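Long-range contact in chromosome partition protein Smc (Pyrococcus furiosus, PDB 3KTA), which is probably required for chromosome condensation and partitioning, its terminal domains joining into an ABC-type ATPase that binds and hydrolyses ATP: residues G92-E97 with L130-I135. Numbering follows the deposited sequence.
Sequences GFPIDE and LTAAMI
A133 sets its methyl over one face of the F93 ring, a CH-pi contact in which CB stands 3.8 Å from the ring centroid and 18° off the normal, displaced toward the rim. Alanine suits this place because its single small carbon lets the helix end come close, with the CA atoms of F93 and A133 4.8 Å apart. The CB of F93 points away from the helix end, but chi1 of -73°, with CG anti to the carbonyl carbon, turns the ring back, its broad face to the methyl and its edge to L130. The branched L130 runs alongside, CD2 3.7 Å from F93 CE2, while the long arm of I135 crosses F93 at about a right angle and touches CZ with CD1. Nearer the surface, the puckered ring of P94 lays CG 3.7 Å from A132 CB. A water donating to both G92 O and A132 O links the backbones, as does a CA-H...O contact, A133 CA to G92 O, of 3.5 Å. M134, with positive phi, ends helix 123-132 in a Schellman motif, packed against the loop between antiparallel strands 80-87 and 99-106 in the N-terminal part of the SMC ATPase head, away from the nucleotide site.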
ATOM      1  N   GLY A  92      17.938  -6.918  -4.246  1.00 17.03           N
ATOM      2  CA  GLY A  92      16.670  -7.604  -4.129  1.00 16.53           C
ATOM      3  C   GLY A  92      16.208  -8.131  -5.478  1.00 17.25           C
ATOM      4  O   GLY A  92      15.670  -9.233  -5.561  1.00 19.98           O
ATOM      5  N   PHE A  93      16.389  -7.338  -6.532  1.00 18.82           N
ATOM      6  CA  PHE A  93      16.133  -7.811  -7.891  1.00 20.21           C
ATOM      7  C   PHE A  93      17.333  -8.636  -8.327  1.00 18.66           C
ATOM      8  O   PHE A  93      18.486  -8.244  -8.083  1.00 18.83           O
ATOM      9  CB  PHE A  93      15.989  -6.647  -8.883  1.00 16.75           C
ATOM     10  CG  PHE A  93      14.708  -5.876  -8.749  1.00 19.72           C
ATOM     11  CD1 PHE A  93      14.655  -4.728  -7.976  1.00 18.92           C
ATOM     12  CD2 PHE A  93      13.573  -6.278  -9.422  1.00 20.34           C
ATOM     13  CE1 PHE A  93      13.479  -4.001  -7.859  1.00 20.21           C
ATOM     14  CE2 PHE A  93      12.392  -5.557  -9.307  1.00 22.45           C
ATOM     15  CZ  PHE A  93      12.347  -4.426  -8.514  1.00 20.62           C
ATOM     16  N   PRO A  94      17.074  -9.764  -8.996  1.00 19.01           N
ATOM     17  CA  PRO A  94      18.158 -10.611  -9.505  1.00 20.28           C
ATOM     18  C   PRO A  94      18.764 -10.024 -10.777  1.00 23.48           C
ATOM     19  O   PRO A  94      18.820 -10.679 -11.825  1.00 23.50           O
ATOM     20  CB  PRO A  94      17.455 -11.931  -9.796  1.00 22.58           C
ATOM     21  CG  PRO A  94      16.053 -11.531 -10.152  1.00 22.96           C
ATOM     22  CD  PRO A  94      15.741 -10.325  -9.283  1.00 19.14           C
ATOM     23  N   ILE A  95      19.207  -8.776 -10.667  1.00 20.05           N
ATOM     24  CA  ILE A  95      19.800  -8.028 -11.765  1.00 20.51           C
ATOM     25  C   ILE A  95      21.004  -7.299 -11.186  1.00 23.82           C
ATOM     26  O   ILE A  95      20.884  -6.637 -10.152  1.00 22.30           O
ATOM     27  CB  ILE A  95      18.823  -6.978 -12.328  1.00 22.16           C
ATOM     28  CG1 ILE A  95      17.587  -7.651 -12.932  1.00 22.83           C
ATOM     29  CG2 ILE A  95      19.513  -6.093 -13.366  1.00 23.54           C
ATOM     30  CD1 ILE A  95      16.510  -6.662 -13.353  1.00 24.06           C
ATOM     31  N   ASP A  96      22.159  -7.428 -11.838  1.00 21.62           N
ATOM     32  CA  ASP A  96      23.396  -6.869 -11.310  1.00 22.30           C
ATOM     33  C   ASP A  96      23.517  -5.384 -11.618  1.00 24.93           C
ATOM     34  O   ASP A  96      24.491  -4.942 -12.235  1.00 26.20           O
ATOM     35  CB  ASP A  96      24.613  -7.622 -11.868  1.00 25.89           C
ATOM     36  CG  ASP A  96      25.886  -7.334 -11.091  0.75 28.45           C
ATOM     37  OD1 ASP A  96      25.811  -6.665 -10.039  1.00 28.38           O
ATOM     38  OD2 ASP A  96      26.967  -7.776 -11.531  0.48 29.22           O
ATOM     39  N   GLU A  97      22.520  -4.615 -11.189  1.00 19.10           N
ATOM     40  CA  GLU A  97      22.535  -3.168 -11.358  1.00 20.59           C
ATOM     41  C   GLU A  97      21.990  -2.480 -10.116  1.00 19.25           C
ATOM     42  O   GLU A  97      21.055  -2.987  -9.493  1.00 18.35           O
ATOM     43  CB  GLU A  97      21.655  -2.774 -12.543  1.00 20.76           C
ATOM     44  CG  GLU A  97      22.106  -3.350 -13.873  1.00 25.77           C
ATOM     45  CD  GLU A  97      23.340  -2.668 -14.415  0.92 28.29           C
ATOM     46  OE1 GLU A  97      23.623  -1.533 -13.988  0.91 27.68           O
ATOM     47  OE2 GLU A  97      24.024  -3.268 -15.273  0.90 27.41           O
ATOM     48  N   LEU A 130       9.818  -9.081 -10.745  1.00 18.71           N
ATOM     49  CA  LEU A 130       9.151  -8.511  -9.567  1.00 19.38           C
ATOM     50  C   LEU A 130       8.893  -9.585  -8.504  1.00 19.73           C
ATOM     51  O   LEU A 130       9.121  -9.364  -7.313  1.00 19.88           O
ATOM     52  CB  LEU A 130       7.853  -7.796  -9.955  1.00 16.61           C
ATOM     53  CG  LEU A 130       8.021  -6.507 -10.764  1.00 17.69           C
ATOM     54  CD1 LEU A 130       6.669  -6.003 -11.266  1.00 15.80           C
ATOM     55  CD2 LEU A 130       8.740  -5.428  -9.957  1.00 17.13           C
ATOM     56  N   THR A 131       8.446 -10.754  -8.943  1.00 19.54           N
ATOM     57  CA  THR A 131       8.197 -11.867  -8.032  1.00 22.57           C
ATOM     58  C   THR A 131       9.474 -12.267  -7.286  1.00 22.93           C
ATOM     59  O   THR A 131       9.450 -12.500  -6.072  1.00 22.91           O
ATOM     60  CB  THR A 131       7.603 -13.071  -8.799  1.00 21.19           C
ATOM     61  OG1 THR A 131       6.286 -12.730  -9.251  1.00 25.24           O
ATOM     62  CG2 THR A 131       7.532 -14.311  -7.910  1.00 29.36           C
ATOM     63  N   ALA A 132      10.590 -12.328  -8.013  1.00 19.92           N
ATOM     64  CA  ALA A 132      11.882 -12.659  -7.428  1.00 21.95           C
ATOM     65  C   ALA A 132      12.260 -11.644  -6.364  1.00 23.93           C
ATOM     66  O   ALA A 132      12.889 -11.982  -5.366  1.00 26.95           O
ATOM     67  CB  ALA A 132      12.954 -12.719  -8.508  1.00 26.20           C
ATOM     68  N   ALA A 133      11.847 -10.399  -6.584  1.00 25.96           N
ATOM     69  CA  ALA A 133      12.163  -9.294  -5.685  1.00 26.39           C
ATOM     70  C   ALA A 133      11.126  -9.137  -4.582  1.00 28.53           C
ATOM     71  O   ALA A 133      11.227  -8.228  -3.752  1.00 28.64           O
ATOM     72  CB  ALA A 133      12.262  -8.000  -6.482  1.00 22.83           C
HETATM   73  N   MSE A 134      10.118 -10.007  -4.595  1.00 28.11           N
HETATM   74  CA  MSE A 134       9.053  -9.996  -3.595  1.00 27.61           C
HETATM   75  C   MSE A 134       8.079  -8.818  -3.751  1.00 31.72           C
HETATM   76  O   MSE A 134       7.637  -8.246  -2.757  1.00 34.60           O
HETATM   77  CB  MSE A 134       9.656 -10.000  -2.184  1.00 34.24           C
HETATM   78  CG  MSE A 134       9.138 -11.108  -1.298  1.00 37.81           C
HETATM   79 SE   MSE A 134       9.951 -12.820  -1.717  0.45 41.00          SE
HETATM   80  CE  MSE A 134      11.639 -12.588  -0.785  1.00 24.56           C
ATOM     81  N   ILE A 135       7.745  -8.477  -5.000  1.00 26.24           N
ATOM     82  CA  ILE A 135       6.847  -7.360  -5.336  1.00 23.31           C
ATOM     83  C   ILE A 135       5.755  -7.802  -6.323  1.00 25.44           C
ATOM     84  O   ILE A 135       6.050  -8.486  -7.296  1.00 27.27           O
ATOM     85  CB  ILE A 135       7.659  -6.200  -5.981  1.00 23.16           C
ATOM     86  CG1 ILE A 135       8.706  -5.661  -5.005  1.00 24.48           C
ATOM     87  CG2 ILE A 135       6.731  -5.082  -6.467  1.00 22.49           C
ATOM     88  CD1 ILE A 135       9.694  -4.690  -5.619  1.00 25.24           C
TER
HETATM   89  O   HOH W   1      14.610 -10.998  -3.485  1.00 32.17           O